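Local coordinates for endoglucanase family 5 (Clostridium acetobutylicum ATCC 824, PDB 6PZ7), which probably hydrolyses internal beta-1,4-glucosidic bonds of cellulose and related plant polysaccharides, as a broad-specificity endoglucanase of glycoside hydrolase family 5, subfamily 4, at residues G52-R57 and D92-I97. Numbering follows the deposited sequence.
Sequences GFNTVR and DHMYAI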
ATOM      1  N   GLY A  52      -2.561   7.118 -17.336  1.00 11.18           N
ATOM      2  CA  GLY A  52      -1.276   6.462 -17.528  1.00 11.45           C
ATOM      3  C   GLY A  52      -0.764   5.682 -16.326  1.00 11.15           C
ATOM      4  O   GLY A  52       0.371   5.197 -16.374  1.00 12.77           O
ATOM      5  N   PHE A  53      -1.526   5.567 -15.256  1.00  9.01           N
ATOM      6  CA  PHE A  53      -1.157   4.656 -14.195  1.00  8.77           C
ATOM      7  C   PHE A  53      -1.241   3.232 -14.711  1.00  9.53           C
ATOM      8  O   PHE A  53      -2.055   2.940 -15.591  1.00 10.39           O
ATOM      9  CB  PHE A  53      -2.114   4.822 -13.018  1.00  8.32           C
ATOM     10  CG  PHE A  53      -1.976   6.130 -12.292  1.00  7.69           C
ATOM     11  CD1 PHE A  53      -2.814   7.196 -12.605  1.00  9.36           C
ATOM     12  CD2 PHE A  53      -1.028   6.295 -11.302  1.00  7.74           C
ATOM     13  CE1 PHE A  53      -2.733   8.374 -11.925  1.00  9.38           C
ATOM     14  CE2 PHE A  53      -0.906   7.497 -10.606  1.00  7.77           C
ATOM     15  CZ  PHE A  53      -1.768   8.538 -10.925  1.00  9.25           C
ATOM     16  N   ASN A  54      -0.414   2.331 -14.152  1.00  8.74           N
ATOM     17  CA  ASN A  54      -0.531   0.912 -14.476  1.00  9.10           C
ATOM     18  C   ASN A  54      -0.820   0.023 -13.279  1.00  8.83           C
ATOM     19  O   ASN A  54      -0.866  -1.208 -13.448  1.00  9.10           O
ATOM     20  CB  ASN A  54       0.673   0.358 -15.263  1.00 10.38           C
ATOM     21  CG  ASN A  54       0.323  -0.878 -16.068  1.00 13.48           C
ATOM     22  OD1 ASN A  54      -0.736  -0.928 -16.683  1.00 13.99           O
ATOM     23  ND2 ASN A  54       1.213  -1.859 -16.086  1.00 13.21           N
ATOM     24  N   THR A  55      -1.065   0.598 -12.111  1.00  7.80           N
ATOM     25  CA  THR A  55      -1.387  -0.127 -10.888  1.00  7.55           C
ATOM     26  C   THR A  55      -2.430   0.646 -10.098  1.00  7.48           C
ATOM     27  O   THR A  55      -2.341   1.884  -9.986  1.00  7.60           O
ATOM     28  CB  THR A  55      -0.127  -0.253  -9.996  1.00  7.63           C
ATOM     29  OG1 THR A  55       0.860  -1.014 -10.664  1.00  9.05           O
ATOM     30  CG2 THR A  55      -0.413  -0.939  -8.675  1.00  8.87           C
ATOM     31  N   VAL A  56      -3.403  -0.066  -9.540  1.00  6.80           N
ATOM     32  CA  VAL A  56      -4.290   0.463  -8.512  1.00  6.67           C
ATOM     33  C   VAL A  56      -4.118  -0.378  -7.264  1.00  6.09           C
ATOM     34  O   VAL A  56      -4.251  -1.605  -7.315  1.00  6.93           O
ATOM     35  CB  VAL A  56      -5.758   0.482  -8.985  1.00  7.20           C
ATOM     36  CG1 VAL A  56      -6.653   0.912  -7.854  1.00  7.61           C
ATOM     37  CG2 VAL A  56      -5.894   1.411 -10.174  1.00  8.32           C
ATOM     38  N   ARG A  57      -3.831   0.281  -6.158  1.00  5.83           N
ATOM     39  CA  ARG A  57      -3.847  -0.375  -4.857  1.00  6.11           C
ATOM     40  C   ARG A  57      -5.245  -0.210  -4.276  1.00  5.61           C
ATOM     41  O   ARG A  57      -5.813   0.893  -4.293  1.00  6.24           O
ATOM     42  CB  ARG A  57      -2.754   0.191  -3.940  1.00  6.13           C
ATOM     43  CG  ARG A  57      -2.729  -0.423  -2.512  1.00  5.68           C
ATOM     44  CD  ARG A  57      -1.404  -0.148  -1.868  1.00  6.36           C
ATOM     45  NE  ARG A  57      -1.256  -0.600  -0.476  1.00  6.08           N
ATOM     46  CZ  ARG A  57      -1.445   0.159   0.585  1.00  5.53           C
ATOM     47  NH1 ARG A  57      -1.961   1.376   0.519  1.00  6.70           N
ATOM     48  NH2 ARG A  57      -1.072  -0.293   1.770  1.00  6.34           N
ATOM     49  N   ASP A  92      -9.230  -3.423 -16.816  1.00  8.70           N
ATOM     50  CA  ASP A  92      -8.511  -2.330 -17.450  1.00  8.98           C
ATOM     51  C   ASP A  92      -7.040  -2.673 -17.677  1.00  9.49           C
ATOM     52  O   ASP A  92      -6.244  -1.759 -17.987  1.00 11.19           O
ATOM     53  CB  ASP A  92      -8.683  -1.018 -16.687  1.00  9.43           C
ATOM     54  CG  ASP A  92     -10.002  -0.353 -16.960  1.00 11.55           C
ATOM     55  OD1 ASP A  92     -10.825  -0.845 -17.764  1.00 12.32           O
ATOM     56  OD2 ASP A  92     -10.278   0.716 -16.352  1.00 11.83           O
ATOM     57  N   HIS A  93      -6.644  -3.923 -17.517  1.00  9.39           N
ATOM     58  CA  HIS A  93      -5.290  -4.380 -17.801  1.00 10.86           C
ATOM     59  C   HIS A  93      -4.253  -3.611 -16.980  1.00 11.78           C
ATOM     60  O   HIS A  93      -3.187  -3.241 -17.477  1.00 17.70           O
ATOM     61  CB  HIS A  93      -5.007  -4.376 -19.304  1.00 13.09           C
ATOM     62  CG  HIS A  93      -5.848  -5.356 -20.049  1.00 14.29           C
ATOM     63  ND1 HIS A  93      -5.724  -6.717 -19.894  1.00 20.67           N
ATOM     64  CD2 HIS A  93      -6.865  -5.166 -20.915  1.00 26.09           C
ATOM     65  CE1 HIS A  93      -6.595  -7.327 -20.691  1.00 19.82           C
ATOM     66  NE2 HIS A  93      -7.311  -6.407 -21.292  1.00 23.83           N
ATOM     67  N   MET A  94      -4.560  -3.351 -15.717  1.00  8.92           N
ATOM     68  CA  MET A  94      -3.636  -2.822 -14.730  1.00  8.15           C
ATOM     69  C   MET A  94      -3.348  -3.901 -13.688  1.00  8.04           C
ATOM     70  O   MET A  94      -4.080  -4.890 -13.549  1.00  8.48           O
ATOM     71  CB  MET A  94      -4.219  -1.593 -14.049  1.00  8.40           C
ATOM     72  CG  MET A  94      -4.335  -0.418 -15.025  1.00  9.91           C
ATOM     73  SD  MET A  94      -4.802   1.167 -14.256  1.00 10.01           S
ATOM     74  CE  MET A  94      -6.510   0.826 -13.823  1.00 10.24           C
ATOM     75  N   TYR A  95      -2.262  -3.700 -12.950  1.00  7.61           N
ATOM     76  CA  TYR A  95      -2.021  -4.442 -11.719  1.00  6.71           C
ATOM     77  C   TYR A  95      -2.960  -3.954 -10.638  1.00  7.22           C
ATOM     78  O   TYR A  95      -3.235  -2.753 -10.542  1.00  7.60           O
ATOM     79  CB  TYR A  95      -0.558  -4.260 -11.241  1.00  8.32           C
ATOM     80  CG  TYR A  95       0.427  -5.004 -12.093  1.00  8.39           C
ATOM     81  CD1 TYR A  95       0.950  -4.439 -13.260  1.00  9.67           C
ATOM     82  CD2 TYR A  95       0.841  -6.278 -11.751  1.00  8.74           C
ATOM     83  CE1 TYR A  95       1.844  -5.136 -14.052  1.00 11.02           C
ATOM     84  CE2 TYR A  95       1.727  -6.993 -12.545  1.00  9.99           C
ATOM     85  CZ  TYR A  95       2.203  -6.427 -13.709  1.00 10.31           C
ATOM     86  OH  TYR A  95       3.079  -7.181 -14.475  1.00 12.01           O
ATOM     87  N   ALA A  96      -3.454  -4.890  -9.819  1.00  7.19           N
ATOM     88  CA  ALA A  96      -4.258  -4.602  -8.644  1.00  6.90           C
ATOM     89  C   ALA A  96      -3.495  -5.123  -7.433  1.00  6.45           C
ATOM     90  O   ALA A  96      -3.032  -6.273  -7.445  1.00  7.74           O
ATOM     91  CB  ALA A  96      -5.626  -5.288  -8.725  1.00  7.64           C
ATOM     92  N   ILE A  97      -3.369  -4.312  -6.380  1.00  5.99           N
ATOM     93  CA  ILE A  97      -2.820  -4.743  -5.088  1.00  6.02           C
ATOM     94  C   ILE A  97      -3.977  -4.848  -4.116  1.00  6.55           C
ATOM     95  O   ILE A  97      -4.678  -3.858  -3.880  1.00  7.76           O
ATOM     96  CB  ILE A  97      -1.744  -3.770  -4.552  1.00  5.98           C
ATOM     97  CG1 ILE A  97      -0.561  -3.614  -5.498  1.00  7.57           C
ATOM     98  CG2 ILE A  97      -1.275  -4.265  -3.157  1.00  7.02           C
ATOM     99  CD1 ILE A  97       0.280  -2.381  -5.160  1.00  7.48           C
TER
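N54 meets Y95 with its amide standing almost at right angles to the phenol ring, the two planes 86° apart, and ND2 lying 3.8 Å from ring atom CD1. CG of N54 is anti to the backbone N (chi1 -156°), which carries ND2 over to the CD1-CE1 side of the ring. Asparagine suits the place because its amide has an N-H to give to a main-chain carbonyl, that of D15, while tyrosine joins an apolar ring to a hydroxyl that bonds to the D15 carboxylate; the N54 amide, just ahead of strand 55-58, and the Y95 hydroxyl thus both reach D15 of helix 9-16. The main-chain O of N54 sits in the ring plane at its edge and accepts the N-H of Y95 at 2.9 Å. This begins a parallel ladder continued by V56 N to Y95 O and I97 N to V56 O. These are strands 55-58 and 95-99, second and third of the eight-stranded (beta/alpha)8 barrel of the family, joined through helix 76-91 as a beta-alpha-beta unit. T55, Y95, R57 and I97 point into the barrel. Beta-branched T55 suits a strand and offers a polar OG1 to the carbonyl O of M16 and an apolar CG2 to I97, 3.9 Å from its CD1. Further along, I97 presents CB to CG of R57 at 4.0 Å; the extended arginine chain offers methylenes to the isoleucine and carries its guanidinium on to N21, Q142, N145 and Q269. V56, M94 and the small A96 all touch V89 of helix 76-91. M94, unbranched, flexible and bent at chi3 (-70°), reaches across with CE 3.7 Å from CG2 of V56.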